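Aminoacyltransferase FemA (Staphylococcus aureus, PDB 1LRZ) adds glycines 2 and 3 of the pentaglycine bridge of staphylococcal peptidoglycan, using glycyl-tRNA as the donor. Local coordinates at residues Thr4-Lys9 / Asn50-Ala55. Sequence-based numbering, arbitrary orientation.
Sequences TNLTAK and NEVIAA
Both methyl branches of L6 meet residues 50-55: CD1 sits between two partners, 3.6 Å from CB of A55 and 4.1 Å from CG1 of V52, while CD2 stands 3.9 Å from CG2 of V52. L6 and V52 reach toward each other and meet tip to tip. In L6, CG is anti to the carbonyl carbon (chi1 -56°), and an extended chi2 of 178° sets CD1 anti to CA; together the two torsions carry both methyls to the other segment. V52 answers with both of its own, CG1 lying anti to the backbone N (chi1 174°), so methyl faces methyl in two roughly matched pairs.

Strand 39-46 runs between strands 2-5 and 52-63 in the sheet, and the CA atoms of L6 and A55 are 7.9 Å apart; a long, forked leucine can span this gap. The beta-branched V52 suits a strand and offers two methyls close to the backbone. A55, whose only side-chain atom is the methyl touched by L6, suits a buried place against helix 8-16, where it also meets F11 and F14. V52 packs on E10 and F14 of the same helix, so strand 52-63 links L6 to it. The turn into that helix begins immediately after L6: T7 is the N-cap, its OG1 capping a backbone N just beyond K9 and its backbone N hydrogen-bonded to OE1 of E10. Beyond V52, residues I53 and A54 both face I45 in a classic beta bulge.

The side-chain contact is apolar, built from methyl groups in van der Waals contact. It buries just 119 Å², implying a modest, weakly directional hydrophobic join between the loop that follows edge strand 2-5 and strand 52-63, while backbone hydrogen bonds to strand 39-46 supply the directional hold.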
loop_
_atom_site.group_PDB
_atom_site.type_symbol
_atom_site.label_atom_id
_atom_site.label_comp_id
_atom_site.label_asym_id
_atom_site.label_seq_id
_atom_site.Cartn_x
_atom_site.Cartn_y
_atom_site.Cartn_z
ATOM N N THR A 4 3.089 -31.174 3.519
ATOM C CA THR A 4 4.162 -31.469 2.587
ATOM C C THR A 4 4.804 -30.198 2.033
ATOM O O THR A 4 4.385 -29.087 2.355
ATOM C CB THR A 4 3.628 -32.320 1.409
ATOM O OG1 THR A 4 4.712 -32.671 0.543
ATOM C CG2 THR A 4 2.588 -31.542 0.609
ATOM N N ASN A 5 5.845 -30.370 1.225
ATOM C CA ASN A 5 6.508 -29.244 0.590
ATOM C C ASN A 5 5.724 -29.007 -0.696
ATOM O O ASN A 5 5.146 -29.940 -1.247
ATOM C CB ASN A 5 7.964 -29.585 0.274
ATOM C CG ASN A 5 8.863 -29.437 1.482
ATOM O OD1 ASN A 5 9.235 -28.322 1.867
ATOM N ND2 ASN A 5 9.200 -30.553 2.102
ATOM N N LEU A 6 5.699 -27.768 -1.170
ATOM C CA LEU A 6 4.970 -27.433 -2.384
ATOM C C LEU A 6 5.930 -26.902 -3.435
ATOM O O LEU A 6 6.979 -26.341 -3.102
ATOM C CB LEU A 6 3.922 -26.346 -2.094
ATOM C CG LEU A 6 2.857 -26.540 -1.008
ATOM C CD1 LEU A 6 2.014 -25.275 -0.926
ATOM C CD2 LEU A 6 1.967 -27.758 -1.331
ATOM N N THR A 7 5.575 -27.074 -4.704
ATOM C CA THR A 7 6.396 -26.542 -5.786
ATOM C C THR A 7 6.015 -25.068 -5.860
ATOM O O THR A 7 4.957 -24.678 -5.370
ATOM C CB THR A 7 6.050 -27.190 -7.125
ATOM O OG1 THR A 7 4.719 -26.814 -7.498
ATOM C CG2 THR A 7 6.142 -28.727 -7.008
ATOM N N ALA A 8 6.860 -24.250 -6.472
ATOM C CA ALA A 8 6.581 -22.827 -6.584
ATOM C C ALA A 8 5.268 -22.584 -7.329
ATOM O O ALA A 8 4.498 -21.682 -6.983
ATOM C CB ALA A 8 7.740 -22.120 -7.302
ATOM N N LYS A 9 5.018 -23.392 -8.355
ATOM C CA LYS A 9 3.806 -23.252 -9.152
ATOM C C LYS A 9 2.561 -23.508 -8.300
ATOM O O LYS A 9 1.615 -22.724 -8.317
ATOM C CB LYS A 9 3.863 -24.221 -10.338
ATOM C CG LYS A 9 2.655 -24.164 -11.254
ATOM C CD LYS A 9 2.720 -25.262 -12.314
ATOM C CE LYS A 9 1.407 -25.403 -13.069
ATOM N NZ LYS A 9 1.449 -26.576 -13.990
ATOM N N ASN A 50 -5.137 -34.160 -4.184
ATOM C CA ASN A 50 -3.870 -33.496 -4.474
ATOM C C ASN A 50 -4.074 -31.988 -4.632
ATOM O O ASN A 50 -3.292 -31.313 -5.304
ATOM C CB ASN A 50 -3.238 -34.079 -5.745
ATOM C CG ASN A 50 -2.946 -35.570 -5.626
ATOM O OD1 ASN A 50 -2.249 -36.007 -4.705
ATOM N ND2 ASN A 50 -3.477 -36.358 -6.566
ATOM N N GLU A 51 -5.134 -31.476 -4.010
ATOM C CA GLU A 51 -5.431 -30.049 -4.051
ATOM C C GLU A 51 -4.790 -29.318 -2.864
ATOM O O GLU A 51 -4.926 -29.763 -1.724
ATOM C CB GLU A 51 -6.936 -29.805 -3.985
ATOM C CG GLU A 51 -7.733 -30.324 -5.156
ATOM C CD GLU A 51 -9.210 -30.012 -5.010
ATOM O OE1 GLU A 51 -9.825 -30.514 -4.044
ATOM O OE2 GLU A 51 -9.750 -29.264 -5.855
ATOM N N VAL A 52 -4.092 -28.211 -3.119
ATOM C CA VAL A 52 -3.497 -27.453 -2.015
ATOM C C VAL A 52 -4.614 -26.751 -1.235
ATOM O O VAL A 52 -5.450 -26.058 -1.828
ATOM C CB VAL A 52 -2.513 -26.373 -2.517
ATOM C CG1 VAL A 52 -2.036 -25.502 -1.325
ATOM C CG2 VAL A 52 -1.328 -27.027 -3.204
ATOM N N ILE A 53 -4.638 -26.936 0.083
ATOM C CA ILE A 53 -5.637 -26.281 0.917
ATOM C C ILE A 53 -4.997 -25.418 2.022
ATOM O O ILE A 53 -5.687 -24.934 2.918
ATOM C CB ILE A 53 -6.616 -27.302 1.563
ATOM C CG1 ILE A 53 -5.848 -28.318 2.414
ATOM C CG2 ILE A 53 -7.412 -28.012 0.466
ATOM C CD1 ILE A 53 -6.754 -29.247 3.217
ATOM N N ALA A 54 -3.683 -25.232 1.951
ATOM C CA ALA A 54 -2.951 -24.401 2.916
ATOM C C ALA A 54 -1.526 -24.277 2.429
ATOM O O ALA A 54 -0.978 -25.218 1.853
ATOM C CB ALA A 54 -2.969 -25.028 4.304
ATOM N N ALA A 55 -0.917 -23.120 2.659
ATOM C CA ALA A 55 0.453 -22.909 2.213
ATOM C C ALA A 55 1.173 -21.861 3.049
ATOM O O ALA A 55 0.547 -21.017 3.696
ATOM C CB ALA A 55 0.459 -22.470 0.741
#